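PDB 2OX9: collectin placenta 1 from Mus musculus, which probably serves as a scavenger receptor whose calcium-dependent C-type lectin domain binds galactose- and fucose-containing glycans such as the leukocyte Lewis(x) structure. Local coordinates for residues Gln92-Gly97 and Trp115-Cys120. Numbering follows the deposited sequence.
Sequences QPDNWG and WNDFQC. With CA (calcium ion), chain J; CA (calcium ion), chain I; GAL (beta-D-galactopyranose), chain E; FUC (alpha-L-fucopyranose), chain B.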
loop_
_atom_site.group_PDB
_atom_site.type_symbol
_atom_site.label_atom_id
_atom_site.label_comp_id
_atom_site.label_asym_id
_atom_site.label_seq_id
_atom_site.Cartn_x
_atom_site.Cartn_y
_atom_site.Cartn_z
ATOM N N GLN A 92 -4.399 -13.800 -6.746
ATOM C CA GLN A 92 -4.591 -12.354 -6.808
ATOM C C GLN A 92 -3.577 -11.758 -7.778
ATOM O O GLN A 92 -2.507 -12.327 -7.979
ATOM C CB GLN A 92 -4.392 -11.737 -5.424
ATOM C CG GLN A 92 -5.388 -12.217 -4.407
ATOM C CD GLN A 92 -6.805 -12.135 -4.925
ATOM O OE1 GLN A 92 -7.284 -11.059 -5.279
ATOM N NE2 GLN A 92 -7.485 -13.278 -4.976
ATOM N N PRO A 93 -3.902 -10.610 -8.406
ATOM C CA PRO A 93 -5.138 -9.825 -8.289
ATOM C C PRO A 93 -6.272 -10.471 -9.078
ATOM O O PRO A 93 -6.053 -10.987 -10.168
ATOM C CB PRO A 93 -4.734 -8.459 -8.847
ATOM C CG PRO A 93 -3.686 -8.807 -9.863
ATOM C CD PRO A 93 -2.877 -9.869 -9.171
ATOM N N ASP A 94 -7.483 -10.447 -8.530
ATOM C CA ASP A 94 -8.602 -11.079 -9.219
ATOM C C ASP A 94 -9.652 -10.116 -9.768
ATOM O O ASP A 94 -10.592 -10.545 -10.438
ATOM C CB ASP A 94 -9.268 -12.106 -8.295
ATOM C CG ASP A 94 -9.834 -11.481 -7.033
ATOM O OD1 ASP A 94 -9.609 -10.274 -6.805
ATOM O OD2 ASP A 94 -10.508 -12.203 -6.263
ATOM N N ASN A 95 -9.493 -8.826 -9.481
ATOM C CA ASN A 95 -10.420 -7.793 -9.955
ATOM C C ASN A 95 -11.875 -8.193 -9.685
ATOM O O ASN A 95 -12.748 -8.034 -10.537
ATOM C CB ASN A 95 -10.206 -7.563 -11.457
ATOM C CG ASN A 95 -10.561 -6.151 -11.894
ATOM O OD1 ASN A 95 -10.161 -5.170 -11.261
ATOM N ND2 ASN A 95 -11.301 -6.041 -12.991
ATOM N N TRP A 96 -12.120 -8.708 -8.488
ATOM C CA TRP A 96 -13.446 -9.165 -8.083
ATOM C C TRP A 96 -14.522 -8.112 -8.324
ATOM O O TRP A 96 -14.334 -6.934 -8.012
ATOM C CB TRP A 96 -13.409 -9.541 -6.601
ATOM C CG TRP A 96 -14.471 -10.497 -6.172
ATOM C CD1 TRP A 96 -15.496 -10.247 -5.308
ATOM C CD2 TRP A 96 -14.585 -11.876 -6.545
ATOM N NE1 TRP A 96 -16.242 -11.388 -5.115
ATOM C CE2 TRP A 96 -15.703 -12.403 -5.863
ATOM C CE3 TRP A 96 -13.848 -12.719 -7.390
ATOM C CZ2 TRP A 96 -16.105 -13.738 -5.997
ATOM C CZ3 TRP A 96 -14.248 -14.050 -7.524
ATOM C CH2 TRP A 96 -15.369 -14.544 -6.827
ATOM N N GLY A 97 -15.643 -8.543 -8.897
ATOM C CA GLY A 97 -16.752 -7.641 -9.156
ATOM C C GLY A 97 -16.676 -6.771 -10.399
ATOM O O GLY A 97 -17.466 -5.835 -10.551
ATOM N N TRP A 115 -0.053 -9.461 -0.925
ATOM C CA TRP A 115 -0.853 -8.396 -1.518
ATOM C C TRP A 115 -2.164 -8.891 -2.096
ATOM O O TRP A 115 -2.286 -10.028 -2.562
ATOM C CB TRP A 115 -0.077 -7.677 -2.623
ATOM C CG TRP A 115 1.287 -7.166 -2.228
ATOM C CD1 TRP A 115 1.856 -7.200 -0.987
ATOM C CD2 TRP A 115 2.251 -6.557 -3.094
ATOM N NE1 TRP A 115 3.111 -6.652 -1.027
ATOM C CE2 TRP A 115 3.380 -6.246 -2.309
ATOM C CE3 TRP A 115 2.269 -6.243 -4.462
ATOM C CZ2 TRP A 115 4.520 -5.639 -2.842
ATOM C CZ3 TRP A 115 3.400 -5.639 -4.994
ATOM C CH2 TRP A 115 4.513 -5.343 -4.182
ATOM N N ASN A 116 -3.151 -8.016 -2.049
ATOM C CA ASN A 116 -4.464 -8.303 -2.580
ATOM C C ASN A 116 -5.029 -7.023 -3.169
ATOM O O ASN A 116 -4.720 -5.933 -2.691
ATOM C CB ASN A 116 -5.391 -8.798 -1.485
ATOM C CG ASN A 116 -6.828 -8.839 -1.935
ATOM O OD1 ASN A 116 -7.142 -9.429 -2.969
ATOM N ND2 ASN A 116 -7.711 -8.215 -1.166
ATOM N N ASP A 117 -5.842 -7.153 -4.212
ATOM C CA ASP A 117 -6.453 -5.986 -4.818
ATOM C C ASP A 117 -7.832 -5.805 -4.193
ATOM O O ASP A 117 -8.581 -6.774 -4.035
ATOM C CB ASP A 117 -6.533 -6.153 -6.348
ATOM C CG ASP A 117 -7.228 -7.444 -6.777
ATOM O OD1 ASP A 117 -7.198 -8.437 -6.022
ATOM O OD2 ASP A 117 -7.791 -7.469 -7.894
ATOM N N PHE A 118 -8.139 -4.574 -3.790
ATOM C CA PHE A 118 -9.430 -4.253 -3.178
ATOM C C PHE A 118 -10.137 -3.191 -4.020
ATOM O O PHE A 118 -9.514 -2.526 -4.849
ATOM C CB PHE A 118 -9.278 -3.626 -1.786
ATOM C CG PHE A 118 -8.513 -4.452 -0.793
ATOM C CD1 PHE A 118 -7.127 -4.448 -0.786
ATOM C CD2 PHE A 118 -9.189 -5.163 0.198
ATOM C CE1 PHE A 118 -6.417 -5.134 0.200
ATOM C CE2 PHE A 118 -8.490 -5.850 1.185
ATOM C CZ PHE A 118 -7.100 -5.834 1.186
ATOM N N GLN A 119 -11.432 -3.020 -3.773
ATOM C CA GLN A 119 -12.207 -1.995 -4.451
ATOM C C GLN A 119 -11.668 -0.768 -3.724
ATOM O O GLN A 119 -11.467 -0.808 -2.514
ATOM C CB GLN A 119 -13.698 -2.197 -4.173
ATOM C CG GLN A 119 -14.628 -1.594 -5.215
ATOM C CD GLN A 119 -16.065 -2.063 -5.038
ATOM O OE1 GLN A 119 -16.338 -3.267 -5.015
ATOM N NE2 GLN A 119 -16.990 -1.114 -4.906
ATOM N N CYS A 120 -11.409 0.315 -4.440
ATOM C CA CYS A 120 -10.826 1.480 -3.792
ATOM C C CYS A 120 -11.654 2.180 -2.720
ATOM O O CYS A 120 -11.146 3.068 -2.037
ATOM C CB CYS A 120 -10.379 2.483 -4.848
ATOM S SG CYS A 120 -9.216 1.782 -6.065
HETATM CA CA CA J . -8.724 -9.153 -4.768
HETATM CA CA CA I . -8.036 -3.934 -11.279
HETATM C C1 GAL E . -11.613 -11.192 -0.614
HETATM C C2 GAL E . -10.680 -10.092 -1.110
HETATM C C3 GAL E . -11.136 -9.578 -2.478
HETATM C C4 GAL E . -11.326 -10.739 -3.461
HETATM C C5 GAL E . -12.219 -11.826 -2.845
HETATM C C6 GAL E . -12.325 -13.056 -3.727
HETATM O O2 GAL E . -10.680 -9.020 -0.181
HETATM O O3 GAL E . -10.158 -8.689 -2.988
HETATM O O4 GAL E . -10.063 -11.286 -3.799
HETATM O O5 GAL E . -11.677 -12.258 -1.576
HETATM O O6 GAL E . -13.392 -13.897 -3.309
HETATM C C1 FUC B . -9.727 -15.096 0.668
HETATM C C2 FUC B . -9.626 -16.253 -0.333
HETATM C C3 FUC B . -9.700 -15.723 -1.762
HETATM C C4 FUC B . -8.632 -14.653 -1.980
HETATM C C5 FUC B . -8.802 -13.537 -0.946
HETATM C C6 FUC B . -7.713 -12.478 -1.055
HETATM O O2 FUC B . -10.691 -17.168 -0.118
HETATM O O3 FUC B . -9.514 -16.790 -2.678
HETATM O O4 FUC B . -7.342 -15.231 -1.849
HETATM O O5 FUC B . -8.741 -14.088 0.391
HETATM O O HOH W 1 -15.241 -5.281 -6.109
HETATM O O HOH W 2 -7.570 -6.365 -10.361
#
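Pro93 lays its CB over one face of the Asp117 carboxylate, 3.4 Å from CG, and the calcium bound by OD1 lies out of plane on the other side. The carboxylate of Asp94 is turned 55° against it, and Asp94 OD1 lies 3.1 Å from Asp117 OD1, a like-charged approach explained by the calcium ion that both bind. In the second segment the amide of Asn116 sits on the Phe118 ring, with ND2 3.3 Å above the plane and over its centre. Trp96 turns its ring away from residues 115-120 and presents a face to galactose O6; its carbonyl O is joined to Gln119 OE1 through a water.

Asp117 OD2 accepts the backbone N-H of Asn95 at 2.7 Å and 155° through its syn lone pair, and also takes a water bound to a second calcium, the one held by Asn95 OD1; Asp94 N gives OD1 a weaker bond. With CG anti to its backbone N (chi1 168°), Asn116 directs OD1 to the first calcium (2.4 Å) and donates from ND2 to galactose O3 (3.1 Å). The side chain of Gln92, Asp117 O and Glu104 complete the protein ligands, and galactose O3 and O4 finish the shell.

A cis peptide before Pro93, the Gln-Pro-Asp and Trp-Asn-Asp sequences, and a tryptophan packed on the sugar together identify the primary calcium-dependent site of a galactose-type C-type lectin domain.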